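Local coordinates for putative hydantoin racemase (Klebsiella pneumoniae subsp. pneumoniae, PDB 3QVL), which catalyses the racemisation of allantoin and probably also interconverts the enantiomers of other 5-monosubstituted hydantoins, at the interface of chains A and B. Numbering follows the deposited sequence. Chains: chain A/B, Putative hydantoin racemase.

Contact 1: the interface of chains A and B. Residues chain A 87, 94-95, 99, 214; chain B 106-108.
The last turn of chain B's helix 97-108 meets A:Arg87 with its backbone: B:Thr106 and B:Met107 (phi/psi -91/-15°) are still nearly helical, the carbonyl of B:Thr106 facing NH1 of A:Arg87 and that of B:Met107 running across the guanidinium face. NH1 of A:Arg87 donates to the carbonyl O of B:Thr106 at 3.1 Å, onto a lone pair in the carbonyl plane, although the acceptor is tilted 26° out of the guanidinium plane. The next carbonyl does something different. The O of B:Met107 sits over the centre of one guanidinium face, 3.2 Å from CZ of A:Arg87, a polar contact with the flat cation rather than an N-H bond. The group's rotation is fixed from its own chain. NE and NH2 grip the carbonyl O of A:Val94 side-on, NE at 2.8 Å, both nearly in the guanidinium plane. NH2 also forms a salt bridge with the carboxylate OE2 of A:Glu99 at 2.7 Å, using that oxygen's syn lone pair. An arginine chain extended from CG to NE carries the cation out to the partner, where a helix C-terminus, with its negative dipole end, would probably stabilise the positive charge. Water extends the polar network: water 2 links A:Glu99 OE2 with the hydroxyl OG1 of B:Thr106, and water 1 joins the backbone N of A:Val94 to the O of B:Met107. Beside this, B:Met107 provides the apolar wedge. Its chain, straight beyond CG, crosses A:Ile95 at a slant, with CB 3.7 Å from CD1 of A:Ile95, and its CG passes A:Glu99 OE2. Farther along, methyl CD2 of A:Leu214 lies 3.9 Å from CG1 of B:Val108, the two side chains running past each other in opposite directions. In the fold, the receiving surface of chain A is assembled from helix 83-89, strand 94-96, the start of helix 97-108 and helix 203-216, and chain B's helix end docks onto it.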
ATOM      1  N   ARG A  87     -21.739  -1.156 -16.019  1.00 12.99           N
ATOM      2  CA  ARG A  87     -21.273  -2.497 -16.374  1.00 13.18           C
ATOM      3  C   ARG A  87     -22.263  -3.586 -15.966  1.00 13.35           C
ATOM      4  O   ARG A  87     -22.370  -4.614 -16.637  1.00 13.32           O
ATOM      5  CB  ARG A  87     -19.887  -2.767 -15.787  1.00 13.13           C
ATOM      6  CG  ARG A  87     -18.789  -2.025 -16.521  1.00 13.06           C
ATOM      7  CD  ARG A  87     -17.410  -2.324 -15.973  1.00 13.02           C
ATOM      8  NE  ARG A  87     -16.399  -1.606 -16.743  1.00 12.98           N
ATOM      9  CZ  ARG A  87     -15.104  -1.559 -16.447  1.00 13.03           C
ATOM     10  NH1 ARG A  87     -14.625  -2.192 -15.384  1.00 13.23           N
ATOM     11  NH2 ARG A  87     -14.282  -0.870 -17.226  1.00 12.73           N
ATOM     12  N   VAL A  94     -18.214  -1.554 -20.951  1.00 14.32           N
ATOM     13  CA  VAL A  94     -18.301  -0.126 -20.658  1.00 14.08           C
ATOM     14  C   VAL A  94     -16.936   0.356 -20.174  1.00 13.92           C
ATOM     15  O   VAL A  94     -16.405  -0.158 -19.187  1.00 13.92           O
ATOM     16  CB  VAL A  94     -19.377   0.192 -19.589  1.00 14.10           C
ATOM     17  CG1 VAL A  94     -19.536   1.696 -19.421  1.00 14.08           C
ATOM     18  CG2 VAL A  94     -20.716  -0.439 -19.953  1.00 14.00           C
ATOM     19  N   ILE A  95     -16.378   1.339 -20.877  1.00 13.73           N
ATOM     20  CA  ILE A  95     -15.051   1.867 -20.562  1.00 13.58           C
ATOM     21  C   ILE A  95     -15.127   3.350 -20.202  1.00 13.52           C
ATOM     22  O   ILE A  95     -15.698   4.151 -20.944  1.00 13.43           O
ATOM     23  CB  ILE A  95     -14.048   1.656 -21.739  1.00 13.59           C
ATOM     24  CG1 ILE A  95     -14.047   0.196 -22.226  1.00 13.58           C
ATOM     25  CG2 ILE A  95     -12.637   2.119 -21.356  1.00 13.58           C
ATOM     26  CD1 ILE A  95     -13.619  -0.839 -21.184  1.00 13.77           C
ATOM     27  N   GLU A  99     -10.200   5.850 -16.903  1.00 13.94           N
ATOM     28  CA  GLU A  99      -9.714   4.475 -16.933  1.00 14.19           C
ATOM     29  C   GLU A  99      -8.846   4.216 -18.165  1.00 14.25           C
ATOM     30  O   GLU A  99      -7.703   3.773 -18.042  1.00 14.15           O
ATOM     31  CB  GLU A  99     -10.907   3.512 -16.898  1.00 14.24           C
ATOM     32  CG  GLU A  99     -10.557   2.030 -16.984  1.00 14.66           C
ATOM     33  CD  GLU A  99     -11.781   1.150 -17.179  1.00 15.03           C
ATOM     34  OE1 GLU A  99     -12.757   1.598 -17.822  1.00 14.98           O
ATOM     35  OE2 GLU A  99     -11.769   0.001 -16.692  1.00 15.25           O
ATOM     36  N   LEU A 214     -11.948  -5.019 -27.227  1.00 15.95           N
ATOM     37  CA  LEU A 214     -12.707  -6.029 -26.486  1.00 16.08           C
ATOM     38  C   LEU A 214     -13.728  -6.753 -27.366  1.00 16.25           C
ATOM     39  O   LEU A 214     -13.899  -7.968 -27.250  1.00 16.21           O
ATOM     40  CB  LEU A 214     -13.382  -5.413 -25.254  1.00 16.03           C
ATOM     41  CG  LEU A 214     -12.461  -5.034 -24.087  1.00 16.02           C
ATOM     42  CD1 LEU A 214     -13.155  -4.074 -23.134  1.00 15.94           C
ATOM     43  CD2 LEU A 214     -11.957  -6.266 -23.338  1.00 15.79           C
TER
ATOM     44  N   THR B 106      -9.388  -6.027 -15.943  1.00 16.36           N
ATOM     45  CA  THR B 106      -9.961  -4.981 -15.093  1.00 16.27           C
ATOM     46  C   THR B 106     -11.079  -4.206 -15.798  1.00 16.20           C
ATOM     47  O   THR B 106     -11.834  -3.472 -15.156  1.00 16.14           O
ATOM     48  CB  THR B 106      -8.885  -3.989 -14.595  1.00 16.24           C
ATOM     49  OG1 THR B 106      -8.295  -3.313 -15.713  1.00 16.24           O
ATOM     50  CG2 THR B 106      -7.798  -4.712 -13.802  1.00 16.42           C
ATOM     51  N   MET B 107     -11.177  -4.378 -17.114  1.00 16.09           N
ATOM     52  CA  MET B 107     -12.192  -3.699 -17.917  1.00 16.12           C
ATOM     53  C   MET B 107     -13.486  -4.507 -18.052  1.00 15.84           C
ATOM     54  O   MET B 107     -14.517  -3.968 -18.460  1.00 15.81           O
ATOM     55  CB  MET B 107     -11.636  -3.364 -19.305  1.00 16.29           C
ATOM     56  CG  MET B 107     -10.507  -2.348 -19.297  1.00 17.12           C
ATOM     57  SD  MET B 107      -9.888  -2.005 -20.953  1.00 19.24           S
ATOM     58  CE  MET B 107      -8.493  -0.948 -20.576  1.00 18.92           C
ATOM     59  N   VAL B 108     -13.427  -5.792 -17.708  1.00 15.54           N
ATOM     60  CA  VAL B 108     -14.582  -6.689 -17.858  1.00 15.32           C
ATOM     61  C   VAL B 108     -15.006  -7.390 -16.562  1.00 15.15           C
ATOM     62  O   VAL B 108     -16.028  -8.080 -16.527  1.00 15.15           O
ATOM     63  CB  VAL B 108     -14.364  -7.742 -18.986  1.00 15.31           C
ATOM     64  CG1 VAL B 108     -14.400  -7.078 -20.359  1.00 15.38           C
ATOM     65  CG2 VAL B 108     -13.060  -8.513 -18.780  1.00 15.30           C
TER
HETATM   66  O   HOH W   1     -17.056  -3.506 -19.160  1.00 14.91           O
HETATM   67  O   HOH W   2      -9.842  -0.798 -15.196  1.00 24.02           O

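Contact 2: the interface of chains A and B. Residues chain A 104, 209-210, 213; chain B 104, 209-210, 213.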
ATOM      1  N   MET A 104      -3.630   3.520 -21.016  1.00 17.31           N
ATOM      2  CA  MET A 104      -2.762   3.817 -22.159  1.00 17.45           C
ATOM      3  C   MET A 104      -1.445   4.457 -21.735  1.00 17.19           C
ATOM      4  O   MET A 104      -0.396   4.166 -22.313  1.00 17.12           O
ATOM      5  CB  MET A 104      -3.470   4.725 -23.173  1.00 17.69           C
ATOM      6  CG  MET A 104      -4.668   4.109 -23.892  1.00 18.87           C
ATOM      7  SD  MET A 104      -4.306   2.654 -24.894  1.00 21.83           S
ATOM      8  CE  MET A 104      -4.557   1.348 -23.695  1.00 20.95           C
ATOM      9  N   LYS A 209     -11.049   2.863 -28.592  1.00 14.34           N
ATOM     10  CA  LYS A 209     -10.143   1.799 -29.025  1.00 14.57           C
ATOM     11  C   LYS A 209     -10.207   0.575 -28.110  1.00 14.68           C
ATOM     12  O   LYS A 209     -10.038  -0.553 -28.574  1.00 14.68           O
ATOM     13  CB  LYS A 209      -8.699   2.305 -29.140  1.00 14.58           C
ATOM     14  CG  LYS A 209      -8.486   3.522 -30.059  1.00 14.84           C
ATOM     15  CD  LYS A 209      -9.200   3.417 -31.409  1.00 15.28           C
ATOM     16  CE  LYS A 209      -8.509   2.459 -32.365  1.00 15.33           C
ATOM     17  NZ  LYS A 209      -9.247   2.376 -33.660  1.00 15.64           N
ATOM     18  N   MET A 210     -10.455   0.805 -26.820  1.00 14.84           N
ATOM     19  CA  MET A 210     -10.602  -0.288 -25.853  1.00 15.05           C
ATOM     20  C   MET A 210     -11.867  -1.102 -26.110  1.00 15.11           C
ATOM     21  O   MET A 210     -11.838  -2.333 -26.054  1.00 15.07           O
ATOM     22  CB  MET A 210     -10.578   0.230 -24.410  1.00 15.12           C
ATOM     23  CG  MET A 210      -9.234   0.789 -23.936  1.00 15.53           C
ATOM     24  SD  MET A 210      -7.808  -0.290 -24.208  1.00 16.73           S
ATOM     25  CE  MET A 210      -7.216   0.322 -25.789  1.00 16.52           C
ATOM     26  N   SER A 213     -11.324  -3.078 -29.253  1.00 15.70           N
ATOM     27  CA  SER A 213     -10.424  -4.184 -28.932  1.00 15.76           C
ATOM     28  C   SER A 213     -11.155  -5.337 -28.249  1.00 15.83           C
ATOM     29  O   SER A 213     -11.007  -6.490 -28.655  1.00 15.79           O
ATOM     30  CB  SER A 213      -9.265  -3.698 -28.059  1.00 15.73           C
ATOM     31  OG  SER A 213      -8.459  -2.769 -28.762  1.00 15.56           O
TER
ATOM     32  N   MET B 104      -6.886  -5.824 -19.644  1.00 17.31           N
ATOM     33  CA  MET B 104      -8.190  -6.216 -20.187  1.00 17.45           C
ATOM     34  C   MET B 104      -9.120  -6.771 -19.114  1.00 17.19           C
ATOM     35  O   MET B 104     -10.325  -6.515 -19.140  1.00 17.12           O
ATOM     36  CB  MET B 104      -8.036  -7.245 -21.314  1.00 17.69           C
ATOM     37  CG  MET B 104      -7.352  -6.742 -22.583  1.00 18.87           C
ATOM     38  SD  MET B 104      -8.193  -5.392 -23.433  1.00 21.83           S
ATOM     39  CE  MET B 104      -7.430  -3.973 -22.651  1.00 20.95           C
ATOM     40  N   LYS B 209      -4.075  -6.176 -29.884  1.00 14.34           N
ATOM     41  CA  LYS B 209      -5.106  -5.139 -29.935  1.00 14.57           C
ATOM     42  C   LYS B 209      -4.641  -3.828 -29.300  1.00 14.68           C
ATOM     43  O   LYS B 209      -5.044  -2.751 -29.741  1.00 14.68           O
ATOM     44  CB  LYS B 209      -6.411  -5.615 -29.283  1.00 14.58           C
ATOM     45  CG  LYS B 209      -7.008  -6.916 -29.850  1.00 14.84           C
ATOM     46  CD  LYS B 209      -7.039  -6.974 -31.380  1.00 15.28           C
ATOM     47  CE  LYS B 209      -8.132  -6.105 -31.978  1.00 15.33           C
ATOM     48  NZ  LYS B 209      -8.115  -6.179 -33.468  1.00 15.64           N
ATOM     49  N   MET B 210      -3.794  -3.926 -28.275  1.00 14.84           N
ATOM     50  CA  MET B 210      -3.228  -2.741 -27.622  1.00 15.05           C
ATOM     51  C   MET B 210      -2.267  -1.995 -28.542  1.00 15.11           C
ATOM     52  O   MET B 210      -2.300  -0.764 -28.609  1.00 15.07           O
ATOM     53  CB  MET B 210      -2.537  -3.103 -26.300  1.00 15.12           C
ATOM     54  CG  MET B 210      -3.468  -3.572 -25.180  1.00 15.53           C
ATOM     55  SD  MET B 210      -4.878  -2.488 -24.841  1.00 16.73           S
ATOM     56  CE  MET B 210      -6.143  -3.249 -25.864  1.00 16.52           C
ATOM     57  N   SER B 213      -4.316  -0.348 -31.220  1.00 15.70           N
ATOM     58  CA  SER B 213      -4.979   0.810 -30.623  1.00 15.76           C
ATOM     59  C   SER B 213      -4.041   2.009 -30.505  1.00 15.83           C
ATOM     60  O   SER B 213      -4.398   3.116 -30.908  1.00 15.79           O
ATOM     61  CB  SER B 213      -5.558   0.451 -29.253  1.00 15.73           C
ATOM     62  OG  SER B 213      -6.578  -0.525 -29.375  1.00 15.56           O
TER
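A:Met210 and B:Met210 touch at the two-fold axis, their thioether sulfurs SD 3.7 Å apart and their side chains crossing at about a right angle. Each SD reaches across to the opposing sulfur, and the bend at chi3 (94°) then turns CE towards Ser213 of the other chain. The methyls close the middle of the patch: CE of A:Met210 comes to 3.7 Å from CE of B:Met210. On the flanks, the Met104 pair completes the sulfur-rich core. Methyl CE of A:Met104 approaches SD of B:Met210 at 4.0 Å, again roughly at right angles, and B:Met104 does the same to A:Met210. Moving outward, CE of A:Met210 also packs on CB of B:Ser213 at 3.8 Å, so the methionine core passes directly into the serine pair. There, CB of A:Lys209 lies against CB of B:Ser213 at 3.6 Å, and the symmetric contact repeats it. The lysine contributes chiefly the base of its side chain to this packing, and the bent aliphatic chain leads its amino group NZ away from the methionines. At the polar rim, OG of A:Ser213 stands 3.0 Å from OG of B:Ser213, a hydrogen bond across the axis whose direction the symmetry leaves undecided. Each hydroxyl is also placed to donate to the carbonyl O of Lys209 in its own helix, 2.7 Å from A:Ser213 OG to A:Lys209 O, with the donor tilted 30° from the carbonyl plane. Having OG beside the backbone N (chi1 -64°) lets the hydroxyl reach back to that carbonyl one turn earlier while facing its mate. The bond across the axis would take one of those protons at a time while the other hydroxyl keeps its carbonyl, and the two roles probably alternate; hydrogens are not seen. In this assembly the patch pairs the two helices 203-216, with helix 97-108 supporting each side, and may do so in a biological dimer.

Contact 1 and contact 2 are neighbouring parts of one two-fold interface, the centres of their C-alpha atoms about 11 Å apart. Helices 97-108 and 203-216 serve both. In chain B, helix 97-108 brings its middle to contact 2 and its C-terminal end to contact 1; in chain A, helix 203-216 supplies adjacent residues, A:Ser213 and A:Leu214, to the two sites. Contact 2 straddles the axis, whereas contact 1 lies off it and recurs with the chains exchanged, so an apolar centre is flanked by polar anchors. This pairing may represent one dimer step within the six-chain deposited assembly.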